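Local coordinates for protein serine protease inhibitor 4, isoform B (Drosophila melanogaster, PDB 4P0F) that probably inhibits serine and cysteine endopeptidases in the manner of serpins, here in its cleaved form, at residues P310-A315 with A338-R343. Numbering follows the deposited sequence.
Sequences PLKVSA and AVRRKR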
ATOM      1  N   PRO A 310      -9.504  22.801  17.777  1.00 20.21           N
ATOM      2  CA  PRO A 310      -9.555  22.400  16.368  1.00 18.30           C
ATOM      3  C   PRO A 310      -8.262  21.717  15.923  1.00 20.78           C
ATOM      4  O   PRO A 310      -7.172  22.129  16.335  1.00 21.19           O
ATOM      5  CB  PRO A 310      -9.758  23.728  15.634  1.00 22.48           C
ATOM      6  CG  PRO A 310     -10.380  24.612  16.623  1.00 27.56           C
ATOM      7  CD  PRO A 310      -9.796  24.235  17.941  1.00 24.90           C
ATOM      8  N   LEU A 311      -8.401  20.688  15.085  1.00 18.76           N
ATOM      9  CA  LEU A 311      -7.277  19.862  14.646  1.00 16.89           C
ATOM     10  C   LEU A 311      -7.157  19.862  13.133  1.00 14.56           C
ATOM     11  O   LEU A 311      -8.135  20.119  12.428  1.00 17.92           O
ATOM     12  CB  LEU A 311      -7.440  18.410  15.121  1.00 16.73           C
ATOM     13  CG  LEU A 311      -7.723  18.180  16.611  1.00 19.44           C
ATOM     14  CD1 LEU A 311      -7.947  16.693  16.870  1.00 18.23           C
ATOM     15  CD2 LEU A 311      -6.593  18.710  17.465  1.00 20.06           C
ATOM     16  N   LYS A 312      -5.960  19.554  12.640  1.00 15.10           N
ATOM     17  CA  LYS A 312      -5.754  19.300  11.218  1.00 14.43           C
ATOM     18  C   LYS A 312      -4.628  18.284  11.013  1.00 15.82           C
ATOM     19  O   LYS A 312      -3.855  17.997  11.916  1.00 15.28           O
ATOM     20  CB  LYS A 312      -5.443  20.597  10.469  1.00 17.54           C
ATOM     21  CG  LYS A 312      -4.087  21.180  10.766  1.00 16.65           C
ATOM     22  CD  LYS A 312      -3.892  22.500  10.043  1.00 20.97           C
ATOM     23  CE  LYS A 312      -2.535  23.104  10.353  1.00 31.95           C
ATOM     24  NZ  LYS A 312      -2.329  24.374   9.597  1.00 33.06           N
ATOM     25  N   VAL A 313      -4.547  17.730   9.812  1.00 15.77           N
ATOM     26  CA  VAL A 313      -3.488  16.782   9.485  1.00 15.47           C
ATOM     27  C   VAL A 313      -2.233  17.528   9.042  1.00 17.76           C
ATOM     28  O   VAL A 313      -2.296  18.366   8.143  1.00 17.43           O
ATOM     29  CB  VAL A 313      -3.956  15.811   8.379  1.00 13.90           C
ATOM     30  CG1 VAL A 313      -2.825  14.911   7.925  1.00 14.82           C
ATOM     31  CG2 VAL A 313      -5.132  14.984   8.871  1.00 13.98           C
ATOM     32  N   SER A 314      -1.098  17.228   9.674  1.00 17.09           N
ATOM     33  CA  SER A 314       0.171  17.872   9.327  1.00 16.69           C
ATOM     34  C   SER A 314       1.055  17.026   8.418  1.00 21.49           C
ATOM     35  O   SER A 314       1.948  17.556   7.763  1.00 24.92           O
ATOM     36  CB  SER A 314       0.958  18.208  10.593  1.00 21.97           C
ATOM     37  OG  SER A 314       1.025  17.076  11.439  1.00 26.18           O
ATOM     38  N   ALA A 315       0.845  15.713   8.416  1.00 17.24           N
ATOM     39  CA  ALA A 315       1.622  14.840   7.543  1.00 17.91           C
ATOM     40  C   ALA A 315       0.950  13.496   7.345  1.00 16.17           C
ATOM     41  O   ALA A 315       0.299  12.975   8.247  1.00 17.82           O
ATOM     42  CB  ALA A 315       3.021  14.640   8.109  1.00 20.33           C
ATOM     43  N   ALA A 338      -0.124  12.193  10.966  1.00 16.25           N
ATOM     44  CA  ALA A 338       0.048  13.062  12.133  1.00 15.55           C
ATOM     45  C   ALA A 338      -1.054  14.099  12.169  1.00 17.33           C
ATOM     46  O   ALA A 338      -1.281  14.782  11.184  1.00 16.81           O
ATOM     47  CB  ALA A 338       1.401  13.728  12.101  1.00 19.01           C
ATOM     48  N   VAL A 339      -1.714  14.218  13.322  1.00 15.44           N
ATOM     49  CA  VAL A 339      -2.804  15.172  13.527  1.00 14.60           C
ATOM     50  C   VAL A 339      -2.379  16.129  14.626  1.00 15.13           C
ATOM     51  O   VAL A 339      -1.939  15.692  15.689  1.00 17.47           O
ATOM     52  CB  VAL A 339      -4.114  14.462  13.908  1.00 16.35           C
ATOM     53  CG1 VAL A 339      -5.232  15.464  14.180  1.00 20.82           C
ATOM     54  CG2 VAL A 339      -4.537  13.497  12.801  1.00 15.49           C
ATOM     55  N   ARG A 340      -2.479  17.425  14.346  1.00 15.31           N
ATOM     56  CA  ARG A 340      -2.019  18.464  15.263  1.00 16.44           C
ATOM     57  C   ARG A 340      -3.127  19.448  15.581  1.00 18.32           C
ATOM     58  O   ARG A 340      -4.091  19.567  14.846  1.00 17.47           O
ATOM     59  CB  ARG A 340      -0.834  19.220  14.659  1.00 19.09           C
ATOM     60  CG  ARG A 340      -1.149  19.829  13.298  1.00 21.67           C
ATOM     61  CD  ARG A 340      -0.192  20.934  12.923  1.00 23.44           C
ATOM     62  NE  ARG A 340      -0.363  22.076  13.814  1.00 23.77           N
ATOM     63  CZ  ARG A 340       0.496  23.080  13.927  1.00 31.90           C
ATOM     64  NH1 ARG A 340       1.606  23.101  13.204  1.00 41.01           N
ATOM     65  NH2 ARG A 340       0.241  24.061  14.782  1.00 28.22           N
ATOM     66  N   ARG A 341      -2.989  20.181  16.670  1.00 21.00           N
ATOM     67  CA  ARG A 341      -3.922  21.273  16.888  1.00 17.68           C
ATOM     68  C   ARG A 341      -3.585  22.387  15.901  1.00 20.53           C
ATOM     69  O   ARG A 341      -2.420  22.609  15.575  1.00 21.30           O
ATOM     70  CB  ARG A 341      -3.869  21.763  18.329  1.00 21.64           C
ATOM     71  CG  ARG A 341      -2.536  22.286  18.783  1.00 28.66           C
ATOM     72  CD  ARG A 341      -2.741  23.277  19.927  1.00 34.17           C
ATOM     73  NE  ARG A 341      -3.404  24.485  19.448  1.00 34.42           N
ATOM     74  CZ  ARG A 341      -4.055  25.352  20.223  1.00 43.49           C
ATOM     75  NH1 ARG A 341      -4.139  25.154  21.530  1.00 44.54           N
ATOM     76  NH2 ARG A 341      -4.628  26.420  19.683  1.00 47.61           N
ATOM     77  N   LYS A 342      -4.609  23.061  15.386  1.00 26.14           N
ATOM     78  CA  LYS A 342      -4.374  24.255  14.589  1.00 26.38           C
ATOM     79  C   LYS A 342      -3.731  25.315  15.467  1.00 28.02           C
ATOM     80  O   LYS A 342      -4.120  25.506  16.623  1.00 30.91           O
ATOM     81  CB  LYS A 342      -5.680  24.784  13.986  1.00 26.42           C
ATOM     82  CG  LYS A 342      -6.452  23.749  13.168  1.00 24.97           C
ATOM     83  CD  LYS A 342      -7.729  24.354  12.575  1.00 25.26           C
ATOM     84  CE  LYS A 342      -8.631  23.298  11.919  1.00 24.00           C
ATOM     85  NZ  LYS A 342      -9.974  23.901  11.622  1.00 24.53           N
ATOM     86  N   ARG A 343      -2.744  26.011  14.917  1.00 32.99           N
ATOM     87  CA  ARG A 343      -2.098  27.104  15.633  1.00 35.16           C
ATOM     88  C   ARG A 343      -3.127  28.133  16.096  1.00 40.33           C
ATOM     89  O   ARG A 343      -3.276  28.377  17.295  1.00 50.75           O
ATOM     90  CB  ARG A 343      -1.053  27.772  14.743  1.00 54.90           C
ATOM     91  CG  ARG A 343       0.039  28.515  15.496  1.00 69.79           C
ATOM     92  CD  ARG A 343       0.920  29.323  14.546  1.00 82.11           C
ATOM     93  NE  ARG A 343       0.124  30.072  13.574  1.00 85.56           N
ATOM     94  CZ  ARG A 343      -0.127  29.678  12.325  1.00 80.58           C
ATOM     95  NH1 ARG A 343       0.364  28.532  11.857  1.00 67.82           N
ATOM     96  NH2 ARG A 343      -0.874  30.438  11.536  1.00 84.01           N
TER
HETATM   97  O   HOH W   1      -6.516  24.559  17.722  1.00 29.13           O
HETATM   98  O   HOH W   2      -2.232  25.815  12.144  1.00 36.22           O
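The guanidinium of Arg340 meets Lys312 CE obliquely, a water sits over one face, nearer its margin than its centre, and the group holds Arg341 O in its own plane through Arg340 NE (2.8 Å) and NH2. This is one end of an antiparallel beta hairpin of the cleaved serpin, where strand 328-341, the inserted part of the reactive-centre loop, lies between strands 311-324 and 161-174. Lys312 and Arg340 form a hydrogen-bonded pair, each backbone N donating to the other's O, and their side chains run side by side, with Lys312 CE 4.1 Å from Arg340 CD. Arg340 CG sits between its backbone N and carbonyl carbon (chi1 56°), against Ser314 CB at 3.8 Å. Arg340 NH2 also makes a salt bridge to Glu160, while Lys312 NZ pairs with Asp297. An alanine at Arg340 would probably leave Arg341 O without its two guanidinium donors and Glu160 without this salt-bridge partner, and open a gap beside Ser314 CB. On the opposite face Val339 CG1 packs on Leu311 CB at 3.8 Å, the two side chains crossing at about a right angle. A beta bulge between Val313 and Ala315 shifts the register by one residue, yet Ala338 bonds through O to Ser314 N and through N to Ala315 O. Past the strand end, the extended chain of Lys342 passes Pro310, its CD 3.7 Å from Pro310 CB; Lys342 N donates to Pro310 O at 2.9 Å.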